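Local coordinates for protein GH26C (Muricauda sp. MAR_2010_75, PDB 6Q78) that probably hydrolyses internal beta-1,4-mannosidic linkages of mannans, as a glycoside hydrolase of family 26, at residues S115-I120 / S205-L210; W158-P163 / K197-K202; L46-E51 / N72-S77; S55-P60 / N264-F269. All blocks are in the same frame, centred on the assembly; numbering follows the deposited sequence.

Interaction 1 (S115-I120 / S205-L210)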
# COMPACT_ATOMS: atom_id res chain seq x y z
N SER A 115 1.25 -1.79 6.74
CA SER A 115 0.41 -1.87 7.95
C SER A 115 -1.02 -1.47 7.59
O SER A 115 -1.32 -1.10 6.45
CB SER A 115 0.92 -0.88 9.00
OG SER A 115 2.24 -1.32 9.41
N ASP A 116 -1.92 -1.56 8.57
CA ASP A 116 -3.36 -1.37 8.31
C ASP A 116 -3.93 -0.51 9.41
O ASP A 116 -3.65 -0.73 10.60
CB ASP A 116 -4.05 -2.75 8.29
CG ASP A 116 -5.44 -2.74 7.62
OD1 ASP A 116 -6.20 -1.73 7.70
OD2 ASP A 116 -5.81 -3.82 7.07
N PHE A 117 -4.74 0.49 9.04
CA PHE A 117 -5.48 1.27 10.04
C PHE A 117 -6.67 0.55 10.66
O PHE A 117 -7.25 1.07 11.63
CB PHE A 117 -5.94 2.61 9.44
CG PHE A 117 -4.86 3.66 9.42
CD1 PHE A 117 -4.37 4.17 10.62
CD2 PHE A 117 -4.38 4.17 8.23
CE1 PHE A 117 -3.37 5.15 10.63
CE2 PHE A 117 -3.35 5.17 8.21
CZ PHE A 117 -2.87 5.65 9.45
N MET A 118 -7.04 -0.64 10.15
CA MET A 118 -8.19 -1.41 10.65
C MET A 118 -8.38 -1.40 12.18
O MET A 118 -9.44 -0.99 12.68
CB MET A 118 -8.00 -2.85 10.15
CG MET A 118 -9.08 -3.81 10.65
SD MET A 118 -8.82 -5.49 9.97
CE MET A 118 -7.18 -5.98 10.51
N PHE A 119 -7.40 -1.90 12.93
CA PHE A 119 -7.59 -1.99 14.37
C PHE A 119 -7.46 -0.61 15.04
O PHE A 119 -8.00 -0.40 16.14
CB PHE A 119 -6.57 -2.99 14.94
CG PHE A 119 -6.85 -4.47 14.59
CD1 PHE A 119 -8.15 -4.95 14.44
CD2 PHE A 119 -5.79 -5.31 14.29
CE1 PHE A 119 -8.40 -6.28 14.09
CE2 PHE A 119 -6.04 -6.66 13.97
CZ PHE A 119 -7.33 -7.12 13.84
N ILE A 120 -6.75 0.32 14.41
CA ILE A 120 -6.58 1.65 14.97
C ILE A 120 -7.90 2.41 14.96
O ILE A 120 -8.13 3.27 15.83
CB ILE A 120 -5.45 2.34 14.18
CG1 ILE A 120 -4.15 1.55 14.39
CG2 ILE A 120 -5.30 3.82 14.56
CD1 ILE A 120 -3.04 1.97 13.42
N SER A 205 -4.41 11.70 14.45
CA SER A 205 -3.69 11.75 15.72
C SER A 205 -2.67 10.63 15.79
O SER A 205 -1.53 10.84 16.25
CB SER A 205 -4.66 11.74 16.91
OG SER A 205 -5.31 10.50 17.01
N PHE A 206 -3.01 9.44 15.28
CA PHE A 206 -2.02 8.37 15.26
C PHE A 206 -0.86 8.76 14.36
O PHE A 206 0.32 8.58 14.72
CB PHE A 206 -2.67 7.06 14.76
CG PHE A 206 -1.71 5.91 14.65
CD1 PHE A 206 -1.01 5.69 13.47
CD2 PHE A 206 -1.47 5.08 15.74
CE1 PHE A 206 -0.13 4.61 13.37
CE2 PHE A 206 -0.58 4.03 15.65
CZ PHE A 206 0.09 3.79 14.48
N THR A 207 -1.17 9.23 13.15
CA THR A 207 -0.11 9.54 12.19
C THR A 207 0.81 10.65 12.70
O THR A 207 2.05 10.57 12.55
CB THR A 207 -0.76 9.92 10.86
OG1 THR A 207 -1.50 8.79 10.35
CG2 THR A 207 0.30 10.30 9.81
N LYS A 208 0.25 11.69 13.33
CA LYS A 208 1.09 12.78 13.83
C LYS A 208 1.85 12.39 15.09
O LYS A 208 2.71 13.17 15.52
CB LYS A 208 0.23 13.97 14.17
CG LYS A 208 -0.37 14.65 12.99
CD LYS A 208 -1.22 15.80 13.54
CE LYS A 208 -1.82 16.59 12.49
NZ LYS A 208 -2.53 17.71 13.20
N SER A 209 1.58 11.22 15.66
CA SER A 209 2.29 10.73 16.83
C SER A 209 3.54 9.96 16.46
O SER A 209 4.31 9.60 17.36
CB SER A 209 1.40 9.80 17.69
OG SER A 209 1.42 8.45 17.22
N LEU A 210 3.76 9.66 15.17
CA LEU A 210 4.84 8.77 14.76
C LEU A 210 6.14 9.56 14.67
O LEU A 210 6.42 10.19 13.64
CB LEU A 210 4.52 8.16 13.39
CG LEU A 210 3.25 7.33 13.34
CD1 LEU A 210 2.97 6.92 11.89
CD2 LEU A 210 3.43 6.05 14.23
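I120 sets its CD1 methyl over the centre of one face of the F206 ring, a CH-pi contact with CD1 3.8 Å from the F206 centroid and 13° off the ring normal. The other branch, CG2, hangs over the root of the same side chain, near CB and CG of F206. With CG anti to the backbone N (chi1 178°), F206 carries its ring off the helix and onto this methyl. F117 joins from a second direction, its CE1 3.7 Å from F206 CD1, the rings meeting obliquely. This tight part sits where strand 112-116 of the TIM barrel runs out into a loop and the C-terminal part of helix 193-208 packs against it; F156 of strand 153-157 stacks on F117 and touches I120 and F206. An Asx turn shapes the loop, D116 OD1 accepting from M118 N at 2.8 Å, from above the carboxylate plane. At the flank T207 adds only a small contact, its OG1 at the F117 ring edge, 3.5 Å from F117 CZ, and its hydroxyl hydrogen-bonded to I203 O. Toward solvent lie exposed S205 and, farther along, partly exposed K208 and S209, with S209 OG reaching back to F206 O at 2.7 Å.

Interaction 2 (W158-P163 / K197-K202)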
# COMPACT_ATOMS: atom_id res chain seq x y z
N TRP A 158 -6.40 0.48 4.71
CA TRP A 158 -7.43 0.68 5.74
C TRP A 158 -8.60 -0.25 5.45
O TRP A 158 -9.49 0.08 4.65
CB TRP A 158 -7.87 2.13 5.72
CG TRP A 158 -8.80 2.48 6.84
CD1 TRP A 158 -9.05 1.76 7.99
CD2 TRP A 158 -9.57 3.69 6.97
NE1 TRP A 158 -9.95 2.43 8.81
CE2 TRP A 158 -10.27 3.62 8.20
CE3 TRP A 158 -9.75 4.79 6.15
CZ2 TRP A 158 -11.10 4.65 8.63
CZ3 TRP A 158 -10.61 5.81 6.57
CH2 TRP A 158 -11.26 5.72 7.79
N HIS A 159 -8.63 -1.40 6.15
CA HIS A 159 -9.80 -2.27 6.09
C HIS A 159 -10.80 -1.71 7.09
O HIS A 159 -10.88 -2.12 8.26
CB HIS A 159 -9.43 -3.72 6.33
CG HIS A 159 -8.75 -4.37 5.16
ND1 HIS A 159 -7.39 -4.26 4.94
CD2 HIS A 159 -9.23 -5.15 4.16
CE1 HIS A 159 -7.07 -4.92 3.84
NE2 HIS A 159 -8.17 -5.45 3.33
N PHE A 160 -11.55 -0.72 6.61
CA PHE A 160 -12.46 0.11 7.42
C PHE A 160 -13.81 -0.59 7.54
O PHE A 160 -14.51 -0.78 6.55
CB PHE A 160 -12.54 1.46 6.69
CG PHE A 160 -13.47 2.50 7.32
CD1 PHE A 160 -13.80 2.48 8.66
CD2 PHE A 160 -13.96 3.54 6.53
CE1 PHE A 160 -14.64 3.47 9.19
CE2 PHE A 160 -14.82 4.49 7.05
CZ PHE A 160 -15.16 4.45 8.37
N ARG A 161 -14.13 -1.03 8.74
CA ARG A 161 -15.42 -1.70 8.95
C ARG A 161 -16.54 -0.70 8.72
O ARG A 161 -16.46 0.47 9.10
CB ARG A 161 -15.48 -2.32 10.35
CG ARG A 161 -14.47 -3.45 10.49
CD ARG A 161 -14.38 -4.00 11.91
NE ARG A 161 -13.12 -4.72 12.06
CZ ARG A 161 -12.91 -5.98 11.74
NH1 ARG A 161 -13.89 -6.72 11.24
NH2 ARG A 161 -11.68 -6.50 11.90
N GLU A 162 -17.62 -1.18 8.10
CA GLU A 162 -18.66 -0.29 7.64
C GLU A 162 -19.31 0.41 8.84
O GLU A 162 -19.35 -0.13 9.95
CB GLU A 162 -19.70 -1.08 6.82
CG GLU A 162 -20.58 -2.08 7.62
CD GLU A 162 -21.66 -1.40 8.41
OE1 GLU A 162 -22.06 -1.94 9.50
OE2 GLU A 162 -22.14 -0.34 7.94
N PRO A 163 -19.85 1.62 8.62
CA PRO A 163 -20.12 2.53 9.75
C PRO A 163 -21.38 2.24 10.55
O PRO A 163 -21.48 2.70 11.70
CB PRO A 163 -20.23 3.91 9.07
CG PRO A 163 -20.74 3.57 7.69
CD PRO A 163 -19.96 2.31 7.33
N LYS A 197 -15.74 11.52 10.16
CA LYS A 197 -14.76 12.54 10.54
C LYS A 197 -14.00 12.13 11.78
O LYS A 197 -12.79 12.34 11.86
CB LYS A 197 -15.44 13.90 10.71
CG LYS A 197 -15.84 14.54 9.37
CD LYS A 197 -16.38 15.98 9.52
CE LYS A 197 -17.63 16.11 10.29
NZ LYS A 197 -17.95 17.58 10.19
N GLN A 198 -14.69 11.50 12.76
CA GLN A 198 -13.99 11.05 13.97
C GLN A 198 -12.96 9.98 13.64
O GLN A 198 -11.88 9.96 14.24
CB GLN A 198 -15.01 10.57 15.01
CG GLN A 198 -14.42 10.42 16.41
CD GLN A 198 -13.54 9.20 16.57
OE1 GLN A 198 -13.87 8.11 16.11
NE2 GLN A 198 -12.39 9.39 17.23
N LYS A 199 -13.27 9.08 12.71
CA LYS A 199 -12.27 8.08 12.31
C LYS A 199 -11.06 8.74 11.67
O LYS A 199 -9.91 8.33 11.91
CB LYS A 199 -12.88 7.07 11.34
CG LYS A 199 -14.06 6.26 11.87
CD LYS A 199 -13.75 5.61 13.23
CE LYS A 199 -14.89 4.62 13.57
NZ LYS A 199 -14.63 3.93 14.90
N LEU A 200 -11.28 9.74 10.79
CA LEU A 200 -10.15 10.45 10.20
C LEU A 200 -9.35 11.19 11.27
O LEU A 200 -8.12 11.29 11.18
CB LEU A 200 -10.61 11.42 9.11
CG LEU A 200 -11.28 10.71 7.93
CD1 LEU A 200 -11.61 11.83 6.94
CD2 LEU A 200 -10.38 9.67 7.27
N GLU A 201 -10.03 11.72 12.28
CA GLU A 201 -9.31 12.37 13.38
C GLU A 201 -8.43 11.38 14.12
O GLU A 201 -7.31 11.73 14.54
CB GLU A 201 -10.31 13.06 14.31
CG GLU A 201 -10.95 14.29 13.64
CD GLU A 201 -12.33 14.67 14.19
OE1 GLU A 201 -12.70 14.23 15.31
OE2 GLU A 201 -13.06 15.43 13.49
N LYS A 202 -8.89 10.13 14.28
CA LYS A 202 -8.05 9.11 14.91
C LYS A 202 -6.86 8.75 14.01
O LYS A 202 -5.73 8.64 14.49
CB LYS A 202 -8.88 7.85 15.19
CG LYS A 202 -8.07 6.69 15.81
CD LYS A 202 -7.46 7.12 17.17
CE LYS A 202 -6.43 6.08 17.67
NZ LYS A 202 -7.08 4.75 17.94
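The indole of W158 meets helix 193-208 with its six-membered ring: K199 CB lies at the ring edge, 4.0 Å from W158 CZ2, and L200 CD2 approaches obliquely, 3.9 Å from W158 CZ3. One indole face is covered toward its rim by F160 CB, while one face of the F160 ring receives W158 CZ2 3.4 Å above its plane, again near the rim. The two aromatic side chains thus overlap within the loop that follows strand 153-157 of the TIM barrel and pack together against the helix leading to the next barrel strand, 220-223. Both rings are carried toward the helix by a CG anti to the backbone N, chi1 -173° in W158 and 178° in F160. W158 NE1 is hydrogen-bonded to T121 OG1, which helps to hold the indole in this rotation. With an alanine in place of W158, K199 CB and L200 CD2 would probably face a gap between loop and helix, and the T121 hydroxyl would be likely to lose its indole partner. K199 starts toward the loop, lays CG 3.9 Å from F160 CE1, then bends at chi2 (-51°) and leads its charged end elsewhere. There K199 NZ is held by a hydrogen bond to T121 O and a salt bridge to D123 OD1.

Interaction 3 (L46-E51 / N72-S77)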
# COMPACT_ATOMS: atom_id res chain seq x y z
N LEU A 46 15.76 12.44 -13.41
CA LEU A 46 14.42 13.01 -13.46
C LEU A 46 14.44 14.35 -14.18
O LEU A 46 15.49 14.99 -14.33
CB LEU A 46 13.84 13.23 -12.06
CG LEU A 46 13.74 11.95 -11.22
CD1 LEU A 46 13.25 12.27 -9.83
CD2 LEU A 46 12.82 10.95 -11.92
N ASP A 47 13.26 14.79 -14.60
CA ASP A 47 13.10 16.02 -15.36
C ASP A 47 12.88 17.24 -14.46
O ASP A 47 12.62 18.32 -14.98
CB ASP A 47 11.92 15.89 -16.33
N PHE A 48 12.97 17.08 -13.14
CA PHE A 48 12.86 18.18 -12.20
C PHE A 48 13.93 18.05 -11.12
O PHE A 48 14.45 16.96 -10.86
CB PHE A 48 11.44 18.28 -11.57
CG PHE A 48 11.02 17.07 -10.75
CD1 PHE A 48 10.41 15.98 -11.34
CD2 PHE A 48 11.21 17.05 -9.37
CE1 PHE A 48 10.01 14.88 -10.59
CE2 PHE A 48 10.82 15.97 -8.62
CZ PHE A 48 10.22 14.86 -9.23
N GLU A 49 14.25 19.19 -10.48
CA GLU A 49 15.26 19.23 -9.44
C GLU A 49 14.64 18.84 -8.10
O GLU A 49 13.46 19.07 -7.85
CB GLU A 49 15.82 20.63 -9.29
CG GLU A 49 16.54 21.12 -10.51
CD GLU A 49 17.78 20.31 -10.82
OE1 GLU A 49 18.42 19.80 -9.87
OE2 GLU A 49 18.12 20.18 -12.01
N PRO A 50 15.45 18.27 -7.20
CA PRO A 50 14.92 17.91 -5.87
C PRO A 50 14.19 19.05 -5.17
O PRO A 50 13.16 18.82 -4.53
CB PRO A 50 16.17 17.47 -5.09
CG PRO A 50 17.24 17.27 -6.11
CD PRO A 50 16.90 18.05 -7.32
N GLU A 51 14.73 20.27 -5.27
CA GLU A 51 14.18 21.40 -4.53
C GLU A 51 12.77 21.77 -5.00
O GLU A 51 12.04 22.44 -4.27
CB GLU A 51 15.10 22.61 -4.67
CG GLU A 51 15.42 22.97 -6.11
CD GLU A 51 16.73 22.37 -6.62
OE1 GLU A 51 17.35 23.00 -7.50
OE2 GLU A 51 17.16 21.29 -6.14
N ASN A 72 12.67 10.52 -3.69
CA ASN A 72 13.55 9.36 -3.81
C ASN A 72 12.82 8.16 -4.40
O ASN A 72 13.46 7.35 -5.08
CB ASN A 72 14.17 9.02 -2.44
CG ASN A 72 15.34 9.91 -2.13
OD1 ASN A 72 16.26 9.99 -2.92
ND2 ASN A 72 15.30 10.61 -0.99
N LEU A 73 11.52 8.00 -4.12
CA LEU A 73 10.78 6.92 -4.77
C LEU A 73 10.69 7.15 -6.27
O LEU A 73 10.83 6.22 -7.07
CB LEU A 73 9.36 6.82 -4.22
CG LEU A 73 9.24 6.12 -2.87
CD1 LEU A 73 7.85 6.28 -2.30
CD2 LEU A 73 9.57 4.62 -3.00
N LYS A 74 10.41 8.39 -6.66
CA LYS A 74 10.30 8.71 -8.07
C LYS A 74 11.63 8.48 -8.77
O LYS A 74 11.68 7.92 -9.88
CB LYS A 74 9.83 10.16 -8.22
CG LYS A 74 9.62 10.65 -9.65
CD LYS A 74 8.47 9.96 -10.34
CE LYS A 74 8.17 10.71 -11.63
NZ LYS A 74 7.25 9.91 -12.48
N LEU A 75 12.74 8.87 -8.12
CA LEU A 75 14.07 8.72 -8.70
C LEU A 75 14.43 7.24 -8.85
O LEU A 75 14.85 6.80 -9.93
CB LEU A 75 15.11 9.44 -7.84
CG LEU A 75 16.54 9.27 -8.33
CD1 LEU A 75 16.68 9.86 -9.71
CD2 LEU A 75 17.51 9.92 -7.36
N LEU A 76 14.25 6.46 -7.79
CA LEU A 76 14.69 5.07 -7.89
C LEU A 76 13.80 4.27 -8.84
O LEU A 76 14.29 3.33 -9.50
CB LEU A 76 14.82 4.42 -6.52
CG LEU A 76 13.55 4.01 -5.82
CD1 LEU A 76 13.07 2.63 -6.30
CD2 LEU A 76 13.84 3.94 -4.31
N SER A 77 12.55 4.70 -9.04
CA SER A 77 11.66 4.00 -9.97
C SER A 77 12.17 4.02 -11.41
O SER A 77 11.71 3.22 -12.23
CB SER A 77 10.21 4.54 -9.87
OG SER A 77 10.12 5.77 -10.57
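L46 packs on K74 and L75 through apolar contacts that make up most of this interface. Its two methyls part over the helix backbone: CD1 rests 3.8 Å from L75 CA, with L75 CB close by, and CD2 lies 3.9 Å from K74 CG. Between them, L46 CG is 3.9 Å from L75 CD1, so the leucine straddles two successive helix residues, crossing both side chains at a slant. F48 adds a looser touch, its ring edge directed at the K74 chain with CZ 4.3 Å from K74 CG. Replacing L46 by an alanine would probably open a gap over the backbone at K74 and L75 and leave L75 CD1 without this apolar neighbour. Among the polar groups, K74 is used twice. Its aliphatic root faces the loop, but the chain bends at chi2 (67°) and takes NZ away to K329 O; its carbonyl O accepts from S77 OG at 2.7 Å, tilted 32° from the carbonyl plane, and from Q78 NE2. Y71 of the same helix also touches L46, F48 and P50. Here an N-terminal segment packs on helix 64-76, which covers the N-terminal end of the TIM barrel before the chain enters strand 81-86.

Interaction 4 (S55-P60 / N264-F269)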
# COMPACT_ATOMS: atom_id res chain seq x y z
N SER A 55 6.31 21.04 -5.55
CA SER A 55 5.35 21.50 -6.55
C SER A 55 4.65 20.35 -7.26
O SER A 55 3.69 20.60 -8.01
CB SER A 55 6.03 22.44 -7.55
OG SER A 55 6.88 21.71 -8.43
N PHE A 56 5.07 19.10 -7.02
CA PHE A 56 4.47 17.93 -7.65
C PHE A 56 3.71 17.06 -6.67
O PHE A 56 3.25 15.98 -7.05
CB PHE A 56 5.56 17.11 -8.35
CG PHE A 56 6.22 17.87 -9.43
CD1 PHE A 56 5.56 18.09 -10.62
CD2 PHE A 56 7.46 18.46 -9.22
CE1 PHE A 56 6.14 18.83 -11.62
CE2 PHE A 56 8.04 19.21 -10.22
CZ PHE A 56 7.38 19.39 -11.40
N MET A 57 3.56 17.52 -5.43
CA MET A 57 2.98 16.75 -4.34
C MET A 57 1.56 17.21 -4.01
O MET A 57 1.22 18.39 -4.14
CB MET A 57 3.83 16.88 -3.08
CG MET A 57 5.16 16.20 -3.26
SD MET A 57 6.27 16.45 -1.85
CE MET A 57 5.35 15.60 -0.54
N VAL A 58 0.73 16.26 -3.55
CA VAL A 58 -0.60 16.64 -3.06
C VAL A 58 -0.46 17.69 -1.98
O VAL A 58 -1.23 18.67 -1.92
CB VAL A 58 -1.35 15.40 -2.54
CG1 VAL A 58 -2.60 15.82 -1.76
CG2 VAL A 58 -1.75 14.55 -3.69
N ASN A 59 0.51 17.51 -1.08
CA ASN A 59 0.69 18.44 0.03
C ASN A 59 2.02 19.15 -0.10
O ASN A 59 3.05 18.64 0.35
CB ASN A 59 0.58 17.72 1.37
CG ASN A 59 0.74 18.65 2.53
OD1 ASN A 59 0.78 19.88 2.34
ND2 ASN A 59 0.82 18.10 3.74
N PRO A 60 2.06 20.32 -0.74
CA PRO A 60 3.32 21.06 -0.84
C PRO A 60 3.86 21.52 0.52
O PRO A 60 5.01 21.97 0.58
CB PRO A 60 2.96 22.25 -1.73
CG PRO A 60 1.50 22.39 -1.59
CD PRO A 60 0.96 21.02 -1.43
N ASN A 264 2.65 14.53 7.17
CA ASN A 264 3.57 13.42 6.94
C ASN A 264 2.88 12.27 6.21
O ASN A 264 3.04 11.10 6.55
CB ASN A 264 4.24 12.96 8.25
CG ASN A 264 3.26 12.56 9.36
OD1 ASN A 264 2.27 13.23 9.63
ND2 ASN A 264 3.60 11.48 10.06
N MET A 265 2.11 12.59 5.17
CA MET A 265 1.33 11.61 4.41
C MET A 265 1.47 11.86 2.92
O MET A 265 1.33 13.00 2.44
CB MET A 265 -0.15 11.74 4.79
CG MET A 265 -1.01 10.55 4.50
SD MET A 265 -2.61 10.78 5.36
CE MET A 265 -2.48 9.69 6.76
N LEU A 266 1.73 10.79 2.17
CA LEU A 266 1.53 10.73 0.73
C LEU A 266 0.28 9.89 0.51
O LEU A 266 -0.09 9.05 1.35
CB LEU A 266 2.71 10.02 0.07
CG LEU A 266 4.11 10.64 0.23
CD1 LEU A 266 5.14 9.84 -0.58
CD2 LEU A 266 4.10 12.09 -0.31
N PHE A 267 -0.41 10.13 -0.61
CA PHE A 267 -1.70 9.49 -0.89
C PHE A 267 -1.61 8.57 -2.10
O PHE A 267 -1.16 9.00 -3.18
CB PHE A 267 -2.77 10.56 -1.13
CG PHE A 267 -3.00 11.43 0.06
CD1 PHE A 267 -3.91 11.05 1.05
CD2 PHE A 267 -2.28 12.60 0.23
CE1 PHE A 267 -4.10 11.83 2.20
CE2 PHE A 267 -2.47 13.39 1.36
CZ PHE A 267 -3.39 12.99 2.34
N ALA A 268 -2.06 7.32 -1.94
CA ALA A 268 -1.96 6.29 -2.96
C ALA A 268 -3.35 5.81 -3.38
O ALA A 268 -4.15 5.43 -2.54
CB ALA A 268 -1.15 5.10 -2.41
N PHE A 269 -3.58 5.79 -4.69
CA PHE A 269 -4.82 5.36 -5.33
C PHE A 269 -4.56 3.99 -5.94
O PHE A 269 -3.62 3.84 -6.73
CB PHE A 269 -5.11 6.37 -6.46
CG PHE A 269 -6.25 6.00 -7.39
CD1 PHE A 269 -7.58 6.26 -7.01
CD2 PHE A 269 -6.00 5.52 -8.67
CE1 PHE A 269 -8.64 5.98 -7.89
CE2 PHE A 269 -7.06 5.24 -9.55
CZ PHE A 269 -8.38 5.46 -9.16
O HOH W 1 0.79 15.14 4.08
O HOH W 2 1.45 14.72 -0.37
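M57 and L266 meet methyl to methyl, M57 CE 3.7 Å from L266 CD2, the two side chains slanting across each other. M57 gets there by a bend at chi3 (63°) that swings CE round the sulphur toward the strand. The contact joins strand 265-269 of the TIM barrel to the loop that precedes helix 64-76, and that helix closes in on the same side, its T66 and L69 touching L266 and its V67 touching M57. V58 and F267 form the second apolar pair, at about a right angle. V58 points toward the strand and offers CG1, which is anti to the backbone N (chi1 168°), 3.8 Å from F267 CD2; the approach to the ring is oblique. M265 CG lies 4.0 Å above one face of the F267 ring, toward its rim, and V253 of helix 242-259 packs on both V58 and F267. D292 binds loop and strand together, its OD1 accepting from V58 N and its OD2 from F267 N, so that one carboxylate serves both backbones. Beyond these pairs N59 points toward the strand without touching it, and two waters fill in. One water accepts from both N59 ND2 (3.0 Å) and M265 N (3.1 Å); N59 ND2 also bonds N263 OD1. The other accepts from N59 N at 3.0 Å and donates to M265 O at 3.3 Å.

Overall arrangement
Interactions 1 and 2, their centres 11 Å apart, share helix 193-208 and touch directly: D116 OD2 lies 2.7 Å from H159 ND1, and I120 O 2.8 Å from K202 NZ, both probable hydrogen bonds. H159 NE2 in turn bonds a Tris molecule, probably from the crystallisation liquor, at the C-terminal end of the barrel strands, where TIM-barrel active sites lie. Interaction 4 meets interaction 1 through T207 O and N264 ND2, 3.1 Å apart and probably hydrogen-bonded. Interaction 3 packs against interaction 4, F48 CG being 3.7 Å from F56 CE2, and its centre lies about 33 Å from that of interaction 2, at the other end of the barrel from H159 and its Tris.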